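Local coordinates for gram-negative insecticidal protein (Chromobacterium piscinae, PDB 6FBM) that is an insecticidal toxin that, as a MACPF protein with a beta-tripod part, probably acts by forming pores in membranes, at residues P312-V317 with K520-Q525; S104-V107 with D113-L116; V107-T112 with I119-T124; W470-A475 with I505-T510. All coordinates share one frame; numbering follows the deposited sequence.

Interaction 1. Residues P312-V317 with K520-Q525; sequences PKVDKV and KSMLSQ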
loop_
_atom_site.group_PDB
_atom_site.type_symbol
_atom_site.label_atom_id
_atom_site.label_comp_id
_atom_site.label_asym_id
_atom_site.label_seq_id
_atom_site.Cartn_x
_atom_site.Cartn_y
_atom_site.Cartn_z
ATOM N N PRO A 312 13.549 37.140 32.665
ATOM C CA PRO A 312 14.702 37.968 33.013
ATOM C C PRO A 312 15.274 38.700 31.782
ATOM O O PRO A 312 15.389 38.096 30.711
ATOM C CB PRO A 312 15.707 36.962 33.599
ATOM C CG PRO A 312 15.261 35.612 33.143
ATOM C CD PRO A 312 13.764 35.719 33.011
ATOM N N LYS A 313 15.611 39.986 31.946
ATOM C CA LYS A 313 16.086 40.813 30.841
ATOM C C LYS A 313 17.521 41.276 31.049
ATOM O O LYS A 313 17.938 41.546 32.173
ATOM C CB LYS A 313 15.184 42.039 30.678
ATOM C CG LYS A 313 13.712 41.748 30.457
ATOM C CD LYS A 313 13.467 40.862 29.241
ATOM C CE LYS A 313 14.017 41.445 27.933
ATOM N NZ LYS A 313 13.371 40.876 26.732
ATOM N N VAL A 314 18.265 41.355 29.946
ATOM C CA VAL A 314 19.584 41.962 29.893
ATOM C C VAL A 314 19.335 43.381 29.402
ATOM O O VAL A 314 19.228 43.625 28.213
ATOM C CB VAL A 314 20.503 41.199 28.911
ATOM C CG1 VAL A 314 21.801 41.951 28.673
ATOM C CG2 VAL A 314 20.783 39.814 29.458
ATOM N N ASP A 315 19.213 44.311 30.345
ATOM C CA ASP A 315 19.109 45.744 30.054
ATOM C C ASP A 315 20.475 46.393 29.778
ATOM O O ASP A 315 20.549 47.386 29.040
ATOM C CB ASP A 315 18.414 46.452 31.220
ATOM C CG ASP A 315 16.980 46.015 31.399
ATOM O OD1 ASP A 315 16.195 46.119 30.446
ATOM O OD2 ASP A 315 16.643 45.601 32.514
ATOM N N LYS A 316 21.536 45.831 30.355
ATOM C CA LYS A 316 22.866 46.372 30.234
ATOM C C LYS A 316 23.457 45.873 28.919
ATOM O O LYS A 316 24.065 44.798 28.866
ATOM C CB LYS A 316 23.736 45.938 31.425
ATOM C CG LYS A 316 23.184 46.247 32.822
ATOM C CD LYS A 316 23.641 47.590 33.305
ATOM C CE LYS A 316 22.877 48.120 34.519
ATOM N NZ LYS A 316 23.525 47.717 35.802
ATOM N N VAL A 317 23.282 46.656 27.854
ATOM C CA VAL A 317 23.672 46.210 26.501
ATOM C C VAL A 317 24.851 46.907 25.885
ATOM O O VAL A 317 25.303 46.516 24.801
ATOM C CB VAL A 317 22.486 46.298 25.525
ATOM C CG1 VAL A 317 21.416 45.308 25.942
ATOM C CG2 VAL A 317 21.919 47.733 25.424
ATOM N N LYS A 520 30.241 40.759 33.046
ATOM C CA LYS A 520 30.491 39.365 33.473
ATOM C C LYS A 520 29.530 38.929 34.581
ATOM O O LYS A 520 28.885 37.875 34.483
ATOM C CB LYS A 520 31.931 39.165 33.986
ATOM C CG LYS A 520 32.967 38.687 32.977
ATOM C CD LYS A 520 33.970 37.670 33.594
ATOM C CE LYS A 520 34.957 37.129 32.574
ATOM N NZ LYS A 520 35.925 38.155 32.065
ATOM N N SER A 521 29.435 39.763 35.614
ATOM C CA SER A 521 28.612 39.472 36.786
ATOM C C SER A 521 27.110 39.428 36.445
ATOM O O SER A 521 26.407 38.479 36.824
ATOM C CB SER A 521 28.907 40.492 37.899
ATOM O OG SER A 521 28.025 40.332 38.997
ATOM N N MET A 522 26.634 40.449 35.733
ATOM C CA MET A 522 25.241 40.520 35.250
ATOM C C MET A 522 24.886 39.323 34.367
ATOM O O MET A 522 23.859 38.704 34.573
ATOM C CB MET A 522 25.019 41.843 34.495
ATOM C CG MET A 522 23.599 42.137 34.023
ATOM S SD MET A 522 23.065 41.256 32.543
ATOM C CE MET A 522 24.380 41.574 31.376
ATOM N N LEU A 523 25.751 38.986 33.413
ATOM C CA LEU A 523 25.536 37.840 32.516
ATOM C C LEU A 523 25.581 36.459 33.173
ATOM O O LEU A 523 24.912 35.529 32.678
ATOM C CB LEU A 523 26.560 37.818 31.381
ATOM C CG LEU A 523 26.384 38.744 30.178
ATOM C CD1 LEU A 523 27.414 38.417 29.105
ATOM C CD2 LEU A 523 24.980 38.632 29.603
ATOM N N SER A 524 26.375 36.305 34.242
ATOM C CA SER A 524 26.472 35.021 34.941
ATOM C C SER A 524 25.150 34.636 35.643
ATOM O O SER A 524 24.972 33.468 35.969
ATOM C CB SER A 524 27.635 35.026 35.955
ATOM O OG SER A 524 27.254 35.709 37.159
ATOM N N GLN A 525 24.247 35.597 35.852
ATOM C CA GLN A 525 22.893 35.344 36.371
ATOM C C GLN A 525 21.809 35.131 35.261
ATOM O O GLN A 525 20.604 35.272 35.546
ATOM C CB GLN A 525 22.456 36.490 37.275
ATOM C CG GLN A 525 23.483 36.939 38.295
ATOM C CD GLN A 525 22.869 37.954 39.261
ATOM O OE1 GLN A 525 23.136 39.174 39.208
ATOM N NE2 GLN A 525 22.035 37.455 40.169
#
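Val314, in the irregular loop before strand 318-321, lies opposite Leu523 of helix 516-524, with the Val314 CA and Leu523 CA atoms 7.7 Å apart. No hydrogen bond links the two backbones, and the contact is made by side chains. Met522 carries most of it. Its CG is anti to the backbone N (chi1 -175°), which sends the chain out from the helix toward the loop. Two further bends, at chi2 and chi3, fold the thioether over Val314, and the two side chains cross at about a right angle. Met522 CE touches Val314 CG1 at 3.8 Å. Met522 SD lies near both methyls of the valine, with SD to Val314 CG2 at 4.1 Å. The same Met522 CE also rests 4.1 Å from Lys316 O, so the methyl spans two loop residues. The aliphatic base of Lys316 adds a looser touch at Met522 CG, and its amine end turns away. Leu523 reaches the valine with one methyl, Leu523 CD2 to Val314 CG2 at 4.4 Å. The contact is apolar, made by methyls and the thioether. Around it, Val314 also packs on Phe378 and makes a backbone hydrogen bond with Gln115, the last residue of helix 111-115. The loop therefore lies between helix 516-524, near the C-terminus, and the end of helix 111-115, and runs on into strand 318-321.

Interaction 2. Residues S104-V107 with D113-L116; sequences SLSV and DQQL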
loop_
_atom_site.group_PDB
_atom_site.type_symbol
_atom_site.label_atom_id
_atom_site.label_comp_id
_atom_site.label_asym_id
_atom_site.label_seq_id
_atom_site.Cartn_x
_atom_site.Cartn_y
_atom_site.Cartn_z
ATOM N N SER A 104 5.329 27.959 24.907
ATOM C CA SER A 104 5.494 28.309 23.488
ATOM C C SER A 104 6.640 29.288 23.245
ATOM O O SER A 104 7.235 29.273 22.167
ATOM C CB SER A 104 4.210 28.900 22.934
ATOM O OG SER A 104 3.947 30.139 23.580
ATOM N N LEU A 105 6.957 30.112 24.240
ATOM C CA LEU A 105 8.089 31.049 24.139
ATOM C C LEU A 105 9.384 30.400 23.686
ATOM O O LEU A 105 10.037 30.917 22.785
ATOM C CB LEU A 105 8.343 31.772 25.460
ATOM C CG LEU A 105 7.264 32.757 25.884
ATOM C CD1 LEU A 105 7.569 33.220 27.296
ATOM C CD2 LEU A 105 7.198 33.941 24.947
ATOM N N SER A 106 9.760 29.292 24.305
ATOM C CA SER A 106 11.005 28.607 23.932
ATOM C C SER A 106 10.855 27.762 22.688
ATOM O O SER A 106 11.838 27.403 22.073
ATOM C CB SER A 106 11.570 27.793 25.092
ATOM O OG SER A 106 12.110 28.691 26.027
ATOM N N VAL A 107 9.627 27.427 22.331
ATOM C CA VAL A 107 9.335 26.864 21.024
ATOM C C VAL A 107 9.589 27.943 19.958
ATOM O O VAL A 107 10.267 27.673 18.970
ATOM C CB VAL A 107 7.898 26.277 20.943
ATOM C CG1 VAL A 107 7.496 25.955 19.483
ATOM C CG2 VAL A 107 7.824 25.042 21.833
ATOM N N ASP A 113 17.358 35.388 22.997
ATOM C CA ASP A 113 16.494 36.443 22.452
ATOM C C ASP A 113 15.386 36.828 23.399
ATOM O O ASP A 113 14.984 37.983 23.442
ATOM C CB ASP A 113 15.895 36.031 21.099
ATOM C CG ASP A 113 16.933 35.974 19.989
ATOM O OD1 ASP A 113 17.953 36.637 20.078
ATOM O OD2 ASP A 113 16.750 35.264 19.003
ATOM N N GLN A 114 14.873 35.867 24.155
ATOM C CA GLN A 114 13.842 36.160 25.134
ATOM C C GLN A 114 14.344 37.143 26.179
ATOM O O GLN A 114 13.633 38.054 26.580
ATOM C CB GLN A 114 13.375 34.873 25.818
ATOM C CG GLN A 114 12.542 33.952 24.951
ATOM C CD GLN A 114 12.290 32.619 25.616
ATOM O OE1 GLN A 114 12.666 31.563 25.088
ATOM N NE2 GLN A 114 11.655 32.651 26.786
ATOM N N GLN A 115 15.578 36.938 26.608
ATOM C CA GLN A 115 16.171 37.732 27.667
ATOM C C GLN A 115 16.797 39.033 27.140
ATOM O O GLN A 115 16.843 40.023 27.857
ATOM C CB GLN A 115 17.227 36.917 28.400
ATOM C CG GLN A 115 16.734 35.619 28.985
ATOM C CD GLN A 115 17.831 34.923 29.795
ATOM O OE1 GLN A 115 17.955 35.115 31.018
ATOM N NE2 GLN A 115 18.602 34.073 29.130
ATOM N N LEU A 116 17.295 39.028 25.908
ATOM C CA LEU A 116 17.802 40.262 25.326
ATOM C C LEU A 116 16.744 41.353 25.236
ATOM O O LEU A 116 15.541 41.096 25.167
ATOM C CB LEU A 116 18.426 40.027 23.948
ATOM C CG LEU A 116 19.782 39.331 24.002
ATOM C CD1 LEU A 116 20.307 39.138 22.580
ATOM C CD2 LEU A 116 20.769 40.164 24.864
#
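Leu105 and Ser106 meet Gln114 across two short consecutive helices of the MACPF domain. Helix 102-108 and helix 111-115 are joined by the short turn Phe109-Thr110. The nearest backbone approach is Leu105 CA to Gln114 CA, 7.8 Å. The Gln114 side chain spans the distance. Its CG sits anti to the carbonyl carbon (chi1 -72°), and the chain beyond is extended, so the terminal amide reaches the first helix. Gln114 CD lies 4.0 Å from Leu105 CB. It is as close to Leu105 O and to Ser106 OG. The amide is therefore held among an aliphatic carbon, a backbone carbonyl and a hydroxyl. Its two ends were probably exchanged in the model, so its polar partners cannot be assigned. The leucine gives the amide an apolar wall, while its side chain also packs on Tyr84 and Arg85 of helix 81-88. Thr110 caps the second helix through a hydrogen bond from Asp113 N to its OG1. At the far end, Gln114 O and Leu116 O accept hydrogen bonds from Lys313. The pair of helices thus lies between helix 81-88 and the loop leading to strand 318-321.

Interaction 3. Residues V107-T112 with I119-T124; sequences VDFTTT and ITYSST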
loop_
_atom_site.group_PDB
_atom_site.type_symbol
_atom_site.label_atom_id
_atom_site.label_comp_id
_atom_site.label_asym_id
_atom_site.label_seq_id
_atom_site.Cartn_x
_atom_site.Cartn_y
_atom_site.Cartn_z
ATOM N N VAL A 107 9.627 27.427 22.331
ATOM C CA VAL A 107 9.335 26.864 21.024
ATOM C C VAL A 107 9.589 27.943 19.958
ATOM O O VAL A 107 10.267 27.673 18.970
ATOM C CB VAL A 107 7.898 26.277 20.943
ATOM C CG1 VAL A 107 7.496 25.955 19.483
ATOM C CG2 VAL A 107 7.824 25.042 21.833
ATOM N N ASP A 108 9.089 29.152 20.195
ATOM C CA ASP A 108 9.140 30.237 19.208
ATOM C C ASP A 108 10.442 31.041 19.145
ATOM O O ASP A 108 10.779 31.566 18.085
ATOM C CB ASP A 108 7.994 31.222 19.451
ATOM C CG ASP A 108 6.622 30.608 19.200
ATOM O OD1 ASP A 108 6.502 29.624 18.415
ATOM O OD2 ASP A 108 5.658 31.112 19.810
ATOM N N PHE A 109 11.137 31.173 20.275
ATOM C CA PHE A 109 12.301 32.059 20.404
ATOM C C PHE A 109 13.402 31.387 21.194
ATOM O O PHE A 109 13.130 30.611 22.107
ATOM C CB PHE A 109 11.921 33.340 21.152
ATOM C CG PHE A 109 10.704 34.026 20.614
ATOM C CD1 PHE A 109 10.711 34.589 19.355
ATOM C CD2 PHE A 109 9.549 34.109 21.379
ATOM C CE1 PHE A 109 9.592 35.237 18.866
ATOM C CE2 PHE A 109 8.419 34.738 20.901
ATOM C CZ PHE A 109 8.437 35.302 19.635
ATOM N N THR A 110 14.650 31.709 20.876
ATOM C CA THR A 110 15.777 31.222 21.669
ATOM C C THR A 110 15.685 31.864 23.043
ATOM O O THR A 110 15.124 32.934 23.219
ATOM C CB THR A 110 17.155 31.562 21.084
ATOM O OG1 THR A 110 17.309 32.990 21.002
ATOM C CG2 THR A 110 17.369 30.910 19.709
ATOM N N THR A 111 16.245 31.184 24.017
ATOM C CA THR A 111 16.262 31.700 25.349
ATOM C C THR A 111 17.097 33.010 25.427
ATOM O O THR A 111 16.745 33.928 26.149
ATOM C CB THR A 111 16.747 30.616 26.344
ATOM O OG1 THR A 111 16.407 31.046 27.675
ATOM C CG2 THR A 111 18.248 30.338 26.218
ATOM N N THR A 112 18.165 33.108 24.649
ATOM C CA THR A 112 18.935 34.347 24.577
ATOM C C THR A 112 18.059 35.554 24.121
ATOM O O THR A 112 18.000 36.587 24.804
ATOM C CB THR A 112 20.182 34.158 23.661
ATOM O OG1 THR A 112 21.092 33.229 24.270
ATOM C CG2 THR A 112 20.935 35.487 23.456
ATOM N N ILE A 119 14.906 43.533 21.188
ATOM C CA ILE A 119 14.435 42.480 20.296
ATOM C C ILE A 119 12.940 42.703 20.145
ATOM O O ILE A 119 12.219 43.020 21.127
ATOM C CB ILE A 119 14.672 41.092 20.880
ATOM C CG1 ILE A 119 16.164 40.865 21.160
ATOM C CG2 ILE A 119 14.125 40.000 19.965
ATOM C CD1 ILE A 119 17.049 40.748 19.951
ATOM N N THR A 120 12.469 42.556 18.915
ATOM C CA THR A 120 11.042 42.549 18.650
ATOM C C THR A 120 10.613 41.092 18.467
ATOM O O THR A 120 11.225 40.331 17.685
ATOM C CB THR A 120 10.688 43.392 17.430
ATOM O OG1 THR A 120 11.119 44.752 17.655
ATOM C CG2 THR A 120 9.174 43.373 17.193
ATOM N N TYR A 121 9.557 40.730 19.193
ATOM C CA TYR A 121 9.031 39.401 19.213
ATOM C C TYR A 121 7.775 39.403 18.352
ATOM O O TYR A 121 6.846 40.185 18.614
ATOM C CB TYR A 121 8.700 39.010 20.664
ATOM C CG TYR A 121 9.888 39.153 21.579
ATOM C CD1 TYR A 121 10.884 38.192 21.606
ATOM C CD2 TYR A 121 10.039 40.277 22.395
ATOM C CE1 TYR A 121 11.983 38.327 22.430
ATOM C CE2 TYR A 121 11.135 40.425 23.219
ATOM C CZ TYR A 121 12.109 39.444 23.231
ATOM O OH TYR A 121 13.224 39.579 24.044
ATOM N N SER A 122 7.749 38.558 17.315
ATOM C CA SER A 122 6.557 38.440 16.481
ATOM C C SER A 122 6.163 36.984 16.355
ATOM O O SER A 122 7.012 36.104 16.161
ATOM C CB SER A 122 6.782 39.043 15.096
ATOM O OG SER A 122 7.894 38.443 14.436
ATOM N N SER A 123 4.859 36.732 16.451
ATOM C CA SER A 123 4.275 35.457 16.056
ATOM C C SER A 123 3.312 35.746 14.934
ATOM O O SER A 123 2.314 36.440 15.139
ATOM C CB SER A 123 3.555 34.815 17.231
ATOM O OG SER A 123 2.703 33.749 16.813
ATOM N N THR A 124 3.608 35.236 13.745
ATOM C CA THR A 124 2.730 35.388 12.613
ATOM C C THR A 124 2.141 34.006 12.349
ATOM O O THR A 124 2.863 33.108 11.918
ATOM C CB THR A 124 3.509 35.929 11.425
ATOM O OG1 THR A 124 3.928 37.266 11.717
ATOM C CG2 THR A 124 2.652 35.948 10.188
#
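Phe109 and Tyr121 form an edge-to-face (T-shaped) aromatic pair, with the tyrosine giving the edge and the phenylalanine the face. The ring planes are 74° apart and the ring centroids 5.4 Å. Tyr121 CD1 stands 4.0 Å above the Phe109 ring plane, over its centre. The other face of the phenylalanine is partly covered by its own neighbour, as Asp108 CB lies over the rim. At its outer edge the Phe109 ring meets the strand backbone. Phe109 CE1 is 3.8 Å from Ser122 O, which lies near the ring plane. Phe109 CZ touches Tyr121 CB at 3.9 Å, so the ring tip nestles against the start of the tyrosine side chain. With chi1 at -51° the Phe109 ring leaves beside its backbone N and extends from the turn to the strand. Tyr121 is held from other sides too. Ile119 CG2 packs on one face of its ring, and its hydroxyl hydrogen-bonds to Asp113 O in helix 111-115. Both rings are buried. Helix 81-88 covers the pair from another direction, where Tyr84 makes a second edge-to-face pair with Phe109. The strand belongs to the antiparallel sheet expected of a MACPF domain, in which strand 120-134 runs between strands 64-78 and 179-187. The ring pair packs the turn between helices 102-108 and 111-115 against that sheet.

Interaction 4. Residues W470-A475 with I505-T510; sequences WQPGAA and IACVKT
Pro472, Gly473 and Ala474 pass the side chain of Cys507 one after another. Pro472 comes first, near the end of strand 468-473. Its ring offers an aliphatic side to the sulfur, with Pro472 CB to Cys507 SG at 3.7 Å and the next ring carbon a little farther off. Gly473 follows and makes the nearest backbone approach, Gly473 CA to Cys507 CA at 6.2 Å. Its main chain lies against the sulfur. Gly473 N is 3.5 Å from Cys507 SG, and the alpha carbon is almost as near. Gly473 also has backbone hydrogen bonds with Gln449 and Thr450, which place it beside strand 450-457. Ala474 comes last, just past the strand. Its methyl points to the other segment and meets the cysteine at Ala474 CB to Cys507 CB, 4.3 Å. That methyl also packs on Ala446 of strand 445-447, the antiparallel partner of strand 506-508. On the facing side a single residue does nearly all the work. A chi1 of -56° at Cys507 swings the sulfur toward Pro472 and Gly473. Ala477 lies against the same cysteine. The contact thus joins two small antiparallel sheets in the C-terminal, Vps62-like part of the chain. No hydrogen bond crosses between the two segments, so they meet by packing and not as paired strands. The buried sulfur is in van der Waals contact with the proline ring and the glycine backbone, and the contact is apolar, without directional bonds between the segments.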
loop_
_atom_site.group_PDB
_atom_site.type_symbol
_atom_site.label_atom_id
_atom_site.label_comp_id
_atom_site.label_asym_id
_atom_site.label_seq_id
_atom_site.Cartn_x
_atom_site.Cartn_y
_atom_site.Cartn_z
ATOM N N TRP A 470 29.994 72.803 26.804
ATOM C CA TRP A 470 29.404 72.487 28.089
ATOM C C TRP A 470 29.301 70.976 28.259
ATOM O O TRP A 470 29.149 70.245 27.280
ATOM C CB TRP A 470 28.000 73.104 28.157
ATOM C CG TRP A 470 27.992 74.602 28.261
ATOM C CD1 TRP A 470 27.881 75.506 27.230
ATOM C CD2 TRP A 470 28.106 75.379 29.455
ATOM N NE1 TRP A 470 27.917 76.787 27.719
ATOM C CE2 TRP A 470 28.056 76.736 29.082
ATOM C CE3 TRP A 470 28.255 75.059 30.808
ATOM C CZ2 TRP A 470 28.154 77.777 30.021
ATOM C CZ3 TRP A 470 28.324 76.099 31.752
ATOM C CH2 TRP A 470 28.276 77.441 31.345
ATOM N N GLN A 471 29.317 70.531 29.511
ATOM C CA GLN A 471 29.180 69.118 29.855
ATOM C C GLN A 471 27.696 68.800 30.017
ATOM O O GLN A 471 27.034 69.367 30.902
ATOM C CB GLN A 471 29.899 68.839 31.178
ATOM C CG GLN A 471 29.960 67.377 31.602
ATOM C CD GLN A 471 29.996 67.144 33.121
ATOM O OE1 GLN A 471 29.805 68.054 33.929
ATOM N NE2 GLN A 471 30.169 65.912 33.501
ATOM N N PRO A 472 27.161 67.887 29.183
ATOM C CA PRO A 472 25.761 67.547 29.347
ATOM C C PRO A 472 25.531 66.565 30.520
ATOM O O PRO A 472 26.462 65.885 30.999
ATOM C CB PRO A 472 25.418 66.926 28.007
ATOM C CG PRO A 472 26.671 66.204 27.636
ATOM C CD PRO A 472 27.785 67.085 28.115
ATOM N N GLY A 473 24.297 66.532 30.995
ATOM C CA GLY A 473 23.903 65.641 32.083
ATOM C C GLY A 473 22.390 65.429 32.097
ATOM O O GLY A 473 21.601 66.220 31.554
ATOM N N ALA A 474 21.997 64.335 32.720
ATOM C CA ALA A 474 20.602 64.009 32.860
ATOM C C ALA A 474 20.390 63.166 34.100
ATOM O O ALA A 474 21.335 62.549 34.606
ATOM C CB ALA A 474 20.121 63.282 31.621
ATOM N N ALA A 475 19.150 63.153 34.594
ATOM C CA ALA A 475 18.774 62.268 35.694
ATOM C C ALA A 475 18.963 60.844 35.204
ATOM O O ALA A 475 18.407 60.472 34.179
ATOM C CB ALA A 475 17.327 62.507 36.110
ATOM N N ILE A 505 21.386 65.573 20.506
ATOM C CA ILE A 505 22.359 65.246 21.521
ATOM C C ILE A 505 21.627 64.677 22.702
ATOM O O ILE A 505 20.526 65.116 23.022
ATOM C CB ILE A 505 23.169 66.491 21.969
ATOM C CG1 ILE A 505 24.023 67.030 20.817
ATOM C CG2 ILE A 505 24.025 66.201 23.204
ATOM C CD1 ILE A 505 25.222 66.146 20.512
ATOM N N ALA A 506 22.259 63.713 23.363
ATOM C CA ALA A 506 21.702 63.114 24.564
ATOM C C ALA A 506 22.804 62.635 25.496
ATOM O O ALA A 506 23.999 62.766 25.189
ATOM C CB ALA A 506 20.775 61.979 24.196
ATOM N N CYS A 507 22.392 62.123 26.654
ATOM C CA CYS A 507 23.283 61.445 27.591
ATOM C C CYS A 507 22.861 59.992 27.719
ATOM O O CYS A 507 21.682 59.674 27.622
ATOM C CB CYS A 507 23.224 62.102 28.959
ATOM S SG CYS A 507 23.592 63.844 28.935
ATOM N N VAL A 508 23.835 59.128 27.985
ATOM C CA VAL A 508 23.615 57.700 27.990
ATOM C C VAL A 508 23.303 57.236 29.405
ATOM O O VAL A 508 24.050 57.539 30.337
ATOM C CB VAL A 508 24.796 56.922 27.361
ATOM C CG1 VAL A 508 26.131 57.087 28.116
ATOM C CG2 VAL A 508 24.426 55.458 27.170
ATOM N N LYS A 509 22.180 56.502 29.535
ATOM C CA LYS A 509 21.671 55.984 30.809
ATOM C C LYS A 509 22.621 55.008 31.507
ATOM O O LYS A 509 23.240 54.145 30.853
ATOM C CB LYS A 509 20.350 55.243 30.602
ATOM C CG LYS A 509 19.156 56.095 30.198
ATOM C CD LYS A 509 17.987 55.184 29.825
ATOM C CE LYS A 509 16.628 55.813 30.008
ATOM N NZ LYS A 509 15.617 54.814 29.567
ATOM N N THR A 510 22.677 55.116 32.840
ATOM C CA THR A 510 23.420 54.176 33.674
ATOM C C THR A 510 22.851 52.752 33.534
ATOM O O THR A 510 23.613 51.772 33.538
ATOM C CB THR A 510 23.420 54.621 35.159
ATOM O OG1 THR A 510 24.021 55.911 35.261
ATOM C CG2 THR A 510 24.201 53.634 36.064
#

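Interactions 2 and 3 adjoin. They share Val107, their centres are 5 Å apart, and Tyr121 of interaction 3 bonds to the helix that carries Gln114. Lys313 of interaction 1 also reaches helix 111-115 and the residue after it, with its NZ 2.7 Å from Leu116 O and 2.8 Å from Gln114 O. Interaction 1 therefore lies between the MACPF domain and the C-terminal region. Interaction 4 belongs to that region and is nested in the loop that interaction 1 closes. The two meet lightly, at Lys316 CE and Thr510 O, 3.9 Å apart. Interaction 4 stays about 14 Å, nearest atoms, from interactions 2 and 3.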